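Local coordinates for magnesium and cobalt efflux protein CorC (Neisseria meningitidis serogroup B, PDB 3OI8) that probably takes part in magnesium and cobalt ion transport, and is seen here as a fragment holding the N-terminal region and paired CBS domains, with adenosine bound, at residues Arg110-Gly118 with Gln131-Asp140; Val66-Val76 with Gly86-Leu94. All coordinates share one frame; numbering follows the deposited sequence.

Contact 1: Arg110-Gly118 with Gln131-Asp140; sequences RPAVFVPEG and QRNHMAIVID. With ADN (adenosine), chain F.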
loop_
_atom_site.group_PDB
_atom_site.type_symbol
_atom_site.label_atom_id
_atom_site.label_comp_id
_atom_site.label_asym_id
_atom_site.label_seq_id
_atom_site.Cartn_x
_atom_site.Cartn_y
_atom_site.Cartn_z
ATOM N N ARG A 110 1.978 17.113 -7.077
ATOM C CA ARG A 110 2.953 16.940 -6.010
ATOM C C ARG A 110 4.330 16.727 -6.614
ATOM O O ARG A 110 4.438 16.234 -7.733
ATOM C CB ARG A 110 2.567 15.752 -5.146
ATOM C CG ARG A 110 1.187 15.904 -4.487
ATOM C CD ARG A 110 0.695 14.575 -3.972
ATOM N NE ARG A 110 -0.699 14.613 -3.532
ATOM C CZ ARG A 110 -1.123 14.110 -2.375
ATOM N NH1 ARG A 110 -0.257 13.549 -1.541
ATOM N NH2 ARG A 110 -2.408 14.168 -2.050
ATOM N N PRO A 111 5.389 17.097 -5.870
ATOM C CA PRO A 111 6.771 16.880 -6.323
ATOM C C PRO A 111 7.094 15.389 -6.438
ATOM O O PRO A 111 6.584 14.584 -5.668
ATOM C CB PRO A 111 7.616 17.515 -5.213
ATOM C CG PRO A 111 6.697 17.640 -4.033
ATOM C CD PRO A 111 5.327 17.816 -4.586
ATOM N N ALA A 112 7.914 15.027 -7.415
ATOM C CA ALA A 112 8.332 13.634 -7.605
ATOM C C ALA A 112 9.538 13.307 -6.727
ATOM O O ALA A 112 10.435 14.130 -6.562
ATOM C CB ALA A 112 8.684 13.391 -9.061
ATOM N N VAL A 113 9.552 12.106 -6.160
ATOM C CA VAL A 113 10.741 11.603 -5.482
ATOM C C VAL A 113 11.545 10.779 -6.488
ATOM O O VAL A 113 10.977 9.979 -7.229
ATOM C CB VAL A 113 10.355 10.754 -4.264
ATOM C CG1 VAL A 113 11.566 10.063 -3.697
ATOM C CG2 VAL A 113 9.698 11.635 -3.210
ATOM N N PHE A 114 12.848 11.021 -6.565
ATOM C CA PHE A 114 13.701 10.330 -7.539
ATOM C C PHE A 114 14.623 9.328 -6.852
ATOM O O PHE A 114 15.124 9.592 -5.757
ATOM C CB PHE A 114 14.522 11.341 -8.346
ATOM C CG PHE A 114 13.680 12.277 -9.171
ATOM C CD1 PHE A 114 13.167 11.871 -10.384
ATOM C CD2 PHE A 114 13.375 13.544 -8.715
ATOM C CE1 PHE A 114 12.373 12.732 -11.150
ATOM C CE2 PHE A 114 12.585 14.399 -9.467
ATOM C CZ PHE A 114 12.084 13.989 -10.684
ATOM N N VAL A 115 14.829 8.173 -7.477
ATOM C CA VAL A 115 15.745 7.163 -6.929
ATOM C C VAL A 115 16.500 6.485 -8.066
ATOM O O VAL A 115 15.961 6.363 -9.170
ATOM C CB VAL A 115 14.996 6.070 -6.142
ATOM C CG1 VAL A 115 14.286 6.659 -4.911
ATOM C CG2 VAL A 115 13.998 5.355 -7.047
ATOM N N PRO A 116 17.741 6.023 -7.797
ATOM C CA PRO A 116 18.547 5.263 -8.775
ATOM C C PRO A 116 18.129 3.799 -8.824
ATOM O O PRO A 116 17.497 3.309 -7.887
ATOM C CB PRO A 116 19.974 5.351 -8.221
ATOM C CG PRO A 116 19.844 5.891 -6.795
ATOM C CD PRO A 116 18.388 6.094 -6.476
ATOM N N GLU A 117 18.490 3.108 -9.899
ATOM C CA GLU A 117 18.068 1.725 -10.112
ATOM C C GLU A 117 18.705 0.769 -9.106
ATOM O O GLU A 117 18.186 -0.326 -8.854
ATOM C CB GLU A 117 18.449 1.268 -11.531
ATOM C CG GLU A 117 17.858 2.085 -12.673
ATOM C CD GLU A 117 18.309 1.584 -14.047
ATOM O OE1 GLU A 117 18.932 0.499 -14.113
ATOM O OE2 GLU A 117 18.043 2.275 -15.058
ATOM N N GLY A 118 19.843 1.176 -8.548
ATOM C CA GLY A 118 20.626 0.297 -7.686
ATOM C C GLY A 118 20.178 0.325 -6.231
ATOM O O GLY A 118 20.662 -0.432 -5.407
ATOM N N GLN A 131 7.919 8.639 4.368
ATOM C CA GLN A 131 7.453 9.809 3.630
ATOM C C GLN A 131 5.976 9.720 3.286
ATOM O O GLN A 131 5.441 10.604 2.615
ATOM C CB GLN A 131 8.213 9.952 2.307
ATOM C CG GLN A 131 9.727 9.916 2.391
ATOM C CD GLN A 131 10.366 9.829 1.007
ATOM O OE1 GLN A 131 10.167 8.853 0.273
ATOM N NE2 GLN A 131 11.128 10.856 0.641
ATOM N N ARG A 132 5.323 8.644 3.708
ATOM C CA ARG A 132 3.960 8.378 3.259
ATOM C C ARG A 132 3.922 8.502 1.744
ATOM O O ARG A 132 2.977 9.041 1.169
ATOM C CB ARG A 132 2.976 9.358 3.897
ATOM C CG ARG A 132 2.647 9.062 5.350
ATOM C CD ARG A 132 1.886 7.757 5.484
ATOM N NE ARG A 132 1.171 7.687 6.753
ATOM C CZ ARG A 132 0.001 8.274 6.978
ATOM N NH1 ARG A 132 -0.586 8.977 6.018
ATOM N NH2 ARG A 132 -0.583 8.160 8.163
ATOM N N ASN A 133 4.985 8.015 1.112
ATOM C CA ASN A 133 5.129 8.048 -0.332
ATOM C C ASN A 133 4.603 6.740 -0.906
ATOM O O ASN A 133 4.608 5.711 -0.213
ATOM C CB ASN A 133 6.611 8.208 -0.705
ATOM C CG ASN A 133 6.794 8.973 -1.986
ATOM O OD1 ASN A 133 6.013 9.883 -2.279
ATOM N ND2 ASN A 133 7.815 8.610 -2.774
ATOM N N HIS A 134 4.154 6.776 -2.162
ATOM C CA HIS A 134 3.676 5.565 -2.837
ATOM C C HIS A 134 4.373 5.277 -4.167
ATOM O O HIS A 134 4.354 4.148 -4.659
ATOM C CB HIS A 134 2.169 5.648 -3.070
ATOM C CG HIS A 134 1.365 5.436 -1.830
ATOM N ND1 HIS A 134 0.799 6.475 -1.123
ATOM C CD2 HIS A 134 1.056 4.305 -1.152
ATOM C CE1 HIS A 134 0.168 5.992 -0.067
ATOM N NE2 HIS A 134 0.308 4.678 -0.062
HETATM N N MSE A 135 4.974 6.302 -4.752
HETATM C CA MSE A 135 5.609 6.140 -6.055
HETATM C C MSE A 135 6.905 6.937 -6.104
HETATM O O MSE A 135 7.002 8.015 -5.518
HETATM C CB MSE A 135 4.640 6.565 -7.176
HETATM C CG MSE A 135 5.269 6.792 -8.554
HETATM SE SE MSE A 135 3.945 7.323 -9.917
HETATM C CE MSE A 135 2.986 5.624 -10.086
ATOM N N ALA A 136 7.912 6.385 -6.768
ATOM C CA ALA A 136 9.122 7.147 -7.040
ATOM C C ALA A 136 9.445 7.021 -8.520
ATOM O O ALA A 136 9.025 6.071 -9.184
ATOM C CB ALA A 136 10.279 6.645 -6.213
ATOM N N ILE A 137 10.196 7.985 -9.029
ATOM C CA ILE A 137 10.639 7.948 -10.415
ATOM C C ILE A 137 12.074 7.447 -10.396
ATOM O O ILE A 137 12.899 7.953 -9.635
ATOM C CB ILE A 137 10.604 9.351 -11.034
ATOM C CG1 ILE A 137 9.178 9.939 -10.976
ATOM C CG2 ILE A 137 11.225 9.320 -12.443
ATOM C CD1 ILE A 137 8.128 9.147 -11.736
ATOM N N VAL A 138 12.365 6.444 -11.219
ATOM C CA VAL A 138 13.695 5.864 -11.262
ATOM C C VAL A 138 14.529 6.587 -12.310
ATOM O O VAL A 138 14.081 6.783 -13.438
ATOM C CB VAL A 138 13.610 4.372 -11.557
ATOM C CG1 VAL A 138 15.004 3.710 -11.487
ATOM C CG2 VAL A 138 12.634 3.732 -10.560
ATOM N N ILE A 139 15.727 7.002 -11.909
ATOM C CA ILE A 139 16.626 7.787 -12.747
ATOM C C ILE A 139 17.830 6.928 -13.154
ATOM O O ILE A 139 18.364 6.190 -12.340
ATOM C CB ILE A 139 17.137 9.017 -11.962
ATOM C CG1 ILE A 139 15.982 9.954 -11.622
ATOM C CG2 ILE A 139 18.215 9.757 -12.741
ATOM C CD1 ILE A 139 15.195 10.409 -12.832
ATOM N N ASP A 140 18.262 7.022 -14.406
ATOM C CA ASP A 140 19.437 6.274 -14.842
ATOM C C ASP A 140 20.708 7.019 -14.430
ATOM O O ASP A 140 20.637 8.111 -13.863
ATOM C CB ASP A 140 19.404 6.000 -16.359
ATOM C CG ASP A 140 19.434 7.270 -17.199
ATOM O OD1 ASP A 140 20.089 8.255 -16.802
ATOM O OD2 ASP A 140 18.807 7.277 -18.283
HETATM O "O5'" ADN F . -3.422 5.735 5.653
HETATM C "C5'" ADN F . -3.037 6.434 6.809
HETATM C "C4'" ADN F . -3.638 5.745 8.071
HETATM O "O4'" ADN F . -5.091 5.863 8.071
HETATM C "C3'" ADN F . -3.295 4.237 8.113
HETATM O "O3'" ADN F . -2.941 3.864 9.419
HETATM C "C2'" ADN F . -4.572 3.536 7.742
HETATM O "O2'" ADN F . -4.722 2.330 8.458
HETATM C "C1'" ADN F . -5.632 4.517 8.240
HETATM N N9 ADN F . -6.819 4.377 7.418
HETATM C C8 ADN F . -6.913 3.914 5.972
HETATM N N7 ADN F . -8.370 3.939 5.590
HETATM C C5 ADN F . -9.159 4.430 6.813
HETATM C C6 ADN F . -10.672 4.673 7.059
HETATM N N6 ADN F . -11.646 4.441 5.999
HETATM N N1 ADN F . -11.111 5.147 8.363
HETATM C C2 ADN F . -10.127 5.410 9.489
HETATM N N3 ADN F . -8.642 5.174 9.247
HETATM C C4 ADN F . -8.197 4.690 7.927
HETATM O O HOH W 1 7.211 10.618 -6.248
HETATM O O HOH W 2 20.511 4.615 -11.607
#
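Three backbone hydrogen bonds join strands 114-116 and 135-139 as parallel neighbours: I137 N to V113 O, V115 N to I137 O and I139 N to V115 O. The first is nearly straight, 172° at the hydrogen. The carbonyls of V115 and I137 also receive CA-H...O contacts, V138 CA lying 3.1 Å from V115 O. Water extends the pairing at both ends, taking the N-H of V113 and donating to M135 O at one, linking E117 N to I139 O at the other.

Apolar packing differs on the two faces. F114 lies alongside I137 and slants across I139, its CD1 3.5 Å from I139 CD1. On the other face V115 CG2, placed between backbone N and carbonyl carbon (chi1 -63° for CG1), meets A136 CB at 4.0 Å and V138 CG2 at 4.1 Å. E117 crosses V138 at about a right angle, CG against CG1, while its carboxylate forms a salt bridge with R41 and a hydrogen bond with S146.

The strands belong to the beta-alpha-beta unit of the second CBS domain, joined through helix 121-130. Strand 114-116 is outermost in this chain's sheet; 135-139 pairs on its other side with 145-150, and I137 leans onto I87 and P75 of the first CBS domain.

Contact 2: Val66-Val76 with Gly86-Leu94; sequences VIDTAHSRFPV and GILHAKDLL. With ADN (adenosine), chain C.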
loop_
_atom_site.group_PDB
_atom_site.type_symbol
_atom_site.label_atom_id
_atom_site.label_comp_id
_atom_site.label_asym_id
_atom_site.label_seq_id
_atom_site.Cartn_x
_atom_site.Cartn_y
_atom_site.Cartn_z
ATOM N N VAL A 66 -7.195 8.532 -16.579
ATOM C CA VAL A 66 -7.043 8.017 -15.215
ATOM C C VAL A 66 -8.025 6.878 -14.920
ATOM O O VAL A 66 -7.662 5.869 -14.323
ATOM C CB VAL A 66 -7.252 9.136 -14.180
ATOM C CG1 VAL A 66 -7.408 8.564 -12.786
ATOM C CG2 VAL A 66 -6.091 10.142 -14.227
ATOM N N ILE A 67 -9.272 7.036 -15.350
ATOM C CA ILE A 67 -10.276 5.999 -15.145
ATOM C C ILE A 67 -9.958 4.760 -15.976
ATOM O O ILE A 67 -10.032 3.627 -15.489
ATOM C CB ILE A 67 -11.670 6.518 -15.500
ATOM C CG1 ILE A 67 -12.134 7.522 -14.442
ATOM C CG2 ILE A 67 -12.662 5.353 -15.688
ATOM C CD1 ILE A 67 -13.328 8.345 -14.880
ATOM N N ASP A 68 -9.576 4.990 -17.225
ATOM C CA ASP A 68 -9.267 3.908 -18.145
ATOM C C ASP A 68 -8.136 3.020 -17.635
ATOM O O ASP A 68 -8.233 1.804 -17.697
ATOM C CB ASP A 68 -8.900 4.467 -19.521
ATOM C CG ASP A 68 -8.866 3.390 -20.594
ATOM O OD1 ASP A 68 -9.707 2.464 -20.533
ATOM O OD2 ASP A 68 -8.003 3.466 -21.496
ATOM N N THR A 69 -7.060 3.629 -17.143
ATOM C CA THR A 69 -5.902 2.860 -16.697
ATOM C C THR A 69 -6.096 2.376 -15.269
ATOM O O THR A 69 -5.463 1.419 -14.834
ATOM C CB THR A 69 -4.609 3.682 -16.780
ATOM O OG1 THR A 69 -4.740 4.849 -15.967
ATOM C CG2 THR A 69 -4.328 4.106 -18.213
ATOM N N ALA A 70 -6.977 3.052 -14.545
ATOM C CA ALA A 70 -7.338 2.664 -13.186
ATOM C C ALA A 70 -6.195 2.777 -12.167
ATOM O O ALA A 70 -6.305 2.245 -11.059
ATOM C CB ALA A 70 -7.929 1.253 -13.173
ATOM N N HIS A 71 -5.105 3.453 -12.528
ATOM C CA HIS A 71 -4.015 3.661 -11.565
ATOM C C HIS A 71 -4.408 4.737 -10.570
ATOM O O HIS A 71 -5.313 5.545 -10.826
ATOM C CB HIS A 71 -2.699 4.085 -12.244
ATOM C CG HIS A 71 -2.216 3.145 -13.303
ATOM N ND1 HIS A 71 -2.011 1.801 -13.072
ATOM C CD2 HIS A 71 -1.864 3.363 -14.593
ATOM C CE1 HIS A 71 -1.575 1.229 -14.181
ATOM N NE2 HIS A 71 -1.479 2.156 -15.118
ATOM N N SER A 72 -3.700 4.781 -9.446
ATOM C CA SER A 72 -3.956 5.800 -8.434
ATOM C C SER A 72 -3.048 7.017 -8.555
ATOM O O SER A 72 -3.441 8.124 -8.174
ATOM C CB SER A 72 -3.826 5.200 -7.026
ATOM O OG SER A 72 -4.825 4.216 -6.808
ATOM N N ARG A 73 -1.829 6.807 -9.060
ATOM C CA ARG A 73 -0.835 7.888 -9.185
ATOM C C ARG A 73 -0.208 7.885 -10.573
ATOM O O ARG A 73 -0.011 6.821 -11.149
ATOM C CB ARG A 73 0.249 7.726 -8.119
ATOM C CG ARG A 73 -0.155 8.315 -6.779
ATOM C CD ARG A 73 0.433 7.566 -5.631
ATOM N NE ARG A 73 -0.058 6.196 -5.608
ATOM C CZ ARG A 73 -0.912 5.717 -4.710
ATOM N NH1 ARG A 73 -1.297 4.454 -4.784
ATOM N NH2 ARG A 73 -1.372 6.496 -3.738
ATOM N N PHE A 74 0.095 9.081 -11.091
ATOM C CA PHE A 74 0.612 9.259 -12.454
ATOM C C PHE A 74 1.716 10.319 -12.495
ATOM O O PHE A 74 1.514 11.442 -12.022
ATOM C CB PHE A 74 -0.518 9.739 -13.373
ATOM C CG PHE A 74 -1.696 8.804 -13.433
ATOM C CD1 PHE A 74 -1.860 7.949 -14.510
ATOM C CD2 PHE A 74 -2.633 8.787 -12.422
ATOM C CE1 PHE A 74 -2.945 7.084 -14.579
ATOM C CE2 PHE A 74 -3.714 7.917 -12.475
ATOM C CZ PHE A 74 -3.869 7.063 -13.551
ATOM N N PRO A 75 2.877 9.974 -13.072
ATOM C CA PRO A 75 3.884 11.006 -13.361
ATOM C C PRO A 75 3.280 12.018 -14.322
ATOM O O PRO A 75 2.546 11.632 -15.223
ATOM C CB PRO A 75 4.979 10.239 -14.122
ATOM C CG PRO A 75 4.753 8.785 -13.776
ATOM C CD PRO A 75 3.276 8.638 -13.560
ATOM N N VAL A 76 3.594 13.290 -14.151
ATOM C CA VAL A 76 3.141 14.305 -15.094
ATOM C C VAL A 76 4.380 14.811 -15.829
ATOM O O VAL A 76 5.377 15.133 -15.186
ATOM C CB VAL A 76 2.431 15.461 -14.382
ATOM C CG1 VAL A 76 2.146 16.614 -15.368
ATOM C CG2 VAL A 76 1.106 14.968 -13.748
ATOM N N GLY A 86 6.286 16.131 -11.851
ATOM C CA GLY A 86 5.571 15.862 -10.628
ATOM C C GLY A 86 4.727 14.609 -10.713
ATOM O O GLY A 86 4.745 13.892 -11.721
ATOM N N ILE A 87 3.985 14.353 -9.640
ATOM C CA ILE A 87 3.080 13.216 -9.552
ATOM C C ILE A 87 1.669 13.748 -9.299
ATOM O O ILE A 87 1.471 14.614 -8.448
ATOM C CB ILE A 87 3.447 12.289 -8.361
ATOM C CG1 ILE A 87 4.938 11.939 -8.353
ATOM C CG2 ILE A 87 2.582 11.037 -8.362
ATOM C CD1 ILE A 87 5.420 11.185 -9.575
ATOM N N LEU A 88 0.696 13.243 -10.054
ATOM C CA LEU A 88 -0.702 13.506 -9.770
ATOM C C LEU A 88 -1.297 12.271 -9.145
ATOM O O LEU A 88 -1.126 11.176 -9.674
ATOM C CB LEU A 88 -1.503 13.801 -11.040
ATOM C CG LEU A 88 -3.004 13.789 -10.692
ATOM C CD1 LEU A 88 -3.447 15.099 -10.054
ATOM C CD2 LEU A 88 -3.885 13.447 -11.882
ATOM N N HIS A 89 -1.990 12.467 -8.024
ATOM C CA HIS A 89 -2.775 11.435 -7.349
ATOM C C HIS A 89 -4.214 11.535 -7.828
ATOM O O HIS A 89 -4.834 12.594 -7.713
ATOM C CB HIS A 89 -2.719 11.670 -5.842
ATOM C CG HIS A 89 -1.352 11.472 -5.271
ATOM N ND1 HIS A 89 -1.125 10.791 -4.094
ATOM C CD2 HIS A 89 -0.133 11.825 -5.743
ATOM C CE1 HIS A 89 0.175 10.753 -3.856
ATOM N NE2 HIS A 89 0.798 11.376 -4.842
ATOM N N ALA A 90 -4.734 10.440 -8.373
ATOM C CA ALA A 90 -6.063 10.431 -8.978
ATOM C C ALA A 90 -7.115 11.129 -8.099
ATOM O O ALA A 90 -7.960 11.883 -8.586
ATOM C CB ALA A 90 -6.496 8.985 -9.258
ATOM N N LYS A 91 -7.073 10.865 -6.803
ATOM C CA LYS A 91 -8.111 11.383 -5.920
ATOM C C LYS A 91 -7.981 12.877 -5.629
ATOM O O LYS A 91 -8.886 13.473 -5.059
ATOM C CB LYS A 91 -8.179 10.588 -4.619
ATOM C CG LYS A 91 -6.975 10.702 -3.710
ATOM C CD LYS A 91 -7.163 9.776 -2.498
ATOM C CE LYS A 91 -5.912 9.683 -1.625
ATOM N NZ LYS A 91 -5.674 10.921 -0.823
ATOM N N ASP A 92 -6.864 13.486 -6.013
ATOM C CA ASP A 92 -6.741 14.939 -5.893
ATOM C C ASP A 92 -7.595 15.635 -6.949
ATOM O O ASP A 92 -7.948 16.808 -6.803
ATOM C CB ASP A 92 -5.266 15.382 -5.946
ATOM C CG ASP A 92 -4.517 15.035 -4.663
ATOM O OD1 ASP A 92 -5.199 14.803 -3.640
ATOM O OD2 ASP A 92 -3.264 14.985 -4.663
ATOM N N LEU A 93 -7.950 14.901 -8.004
ATOM C CA LEU A 93 -8.821 15.444 -9.041
ATOM C C LEU A 93 -10.232 15.757 -8.503
ATOM O O LEU A 93 -10.947 16.586 -9.067
ATOM C CB LEU A 93 -8.929 14.478 -10.224
ATOM C CG LEU A 93 -7.728 14.362 -11.175
ATOM C CD1 LEU A 93 -7.980 13.225 -12.152
ATOM C CD2 LEU A 93 -7.516 15.672 -11.925
ATOM N N LEU A 94 -10.620 15.108 -7.414
ATOM C CA LEU A 94 -11.972 15.278 -6.889
ATOM C C LEU A 94 -12.166 16.692 -6.351
ATOM O O LEU A 94 -13.291 17.133 -6.124
ATOM C CB LEU A 94 -12.249 14.266 -5.783
ATOM C CG LEU A 94 -12.311 12.795 -6.189
ATOM C CD1 LEU A 94 -12.439 11.941 -4.941
ATOM C CD2 LEU A 94 -13.469 12.543 -7.143
HETATM O "O5'" ADN C . -2.156 -0.006 -10.929
HETATM C "C5'" ADN C . -2.105 -1.410 -10.909
HETATM C "C4'" ADN C . -0.663 -1.896 -11.246
HETATM O "O4'" ADN C . -0.151 -1.186 -12.413
HETATM C "C3'" ADN C . 0.304 -1.632 -10.072
HETATM O "O3'" ADN C . 0.538 -2.824 -9.373
HETATM C "C2'" ADN C . 1.576 -1.139 -10.718
HETATM O "O2'" ADN C . 2.450 -2.218 -10.961
HETATM C "C1'" ADN C . 1.136 -0.579 -12.071
HETATM N N9 ADN C . 1.014 0.878 -12.044
HETATM C C8 ADN C . 0.399 1.737 -10.949
HETATM N N7 ADN C . 0.464 3.168 -11.408
HETATM C C5 ADN C . 1.114 3.188 -12.802
HETATM C C6 ADN C . 1.443 4.351 -13.786
HETATM N N6 ADN C . 1.072 5.722 -13.435
HETATM N N1 ADN C . 2.077 4.058 -15.066
HETATM C C2 ADN C . 2.417 2.627 -15.454
HETATM N N3 ADN C . 2.092 1.484 -14.491
HETATM C C4 ADN C . 1.447 1.780 -13.187
HETATM O O HOH W 3 -5.223 8.614 -5.805
#
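G86 O accepts a hydrogen bond from V76 N at 2.8 Å. At I87, opposite P75 in a non-hydrogen-bonded antiparallel pair, CG2 packs on R73 CB and CD1 reaches P75 CA at 4.1 Å. L88 and F74 form a hydrogen-bonded pair, exchanging bonds in both directions: L88 N to F74 O and F74 N to L88 O. L88 CB also rests against V76 CG2, and L88 O lies at the edge of the F74 ring.

H89 offers a ring face to R73. The arginine CG stands 3.6 Å from the ring centroid, only 4° off its normal, a CH-pi contact; bends at chi2 and chi3 (148° and -63°) carry the guanidinium to the side, its plane almost perpendicular to the imidazole. A90 N then donates to S72 O at 2.7 Å, ending the run of backbone bonds as the chain turns into the 3-10 segment. S72 O also accepts a hydrogen bond from a water, which in turn takes the N-H of K91. A90 CB packs on V66 CG1 of helix 59-69 at 3.7 Å, and L93 CD1 meets V66 CG2 tip to tip.

The N-H and C=O of F74 are thus both spent on L88, while R73 O accepts adenosine N6 at 2.8 Å. H71 lays one ring face over the adenine and hydrogen-bonds O5' through ND1, with N51 holding its NE2. The F74-L88 pairing is consistent with R73 O being held in place for the adenine; the H71 face and O5' bond add to the grip, and D153 and the backbone N of N51 supply further bonds.

Contact 2 is the more buried of the two; contact 1, at an outer strand of its sheet, is partly exposed, although it lies nearer the centre of the chain. Each belongs to a different CBS domain: contact 1 joins parallel strands across a helical connection, contact 2 an antiparallel hairpin together with the helix before it. Contact 1 combines backbone bonds with apolar packing, including one phenylalanine ring, whereas contact 2 adds an arginine-histidine contact and direct bonds to adenosine. They meet, among other places, at R110, whose carbonyl probably accepts a hydrogen bond from I87 N and whose NE forms a salt bridge with D92. M135 of contact 1 lines the adenosine pocket to which H71, R73, F74 and P75 of contact 2 contribute.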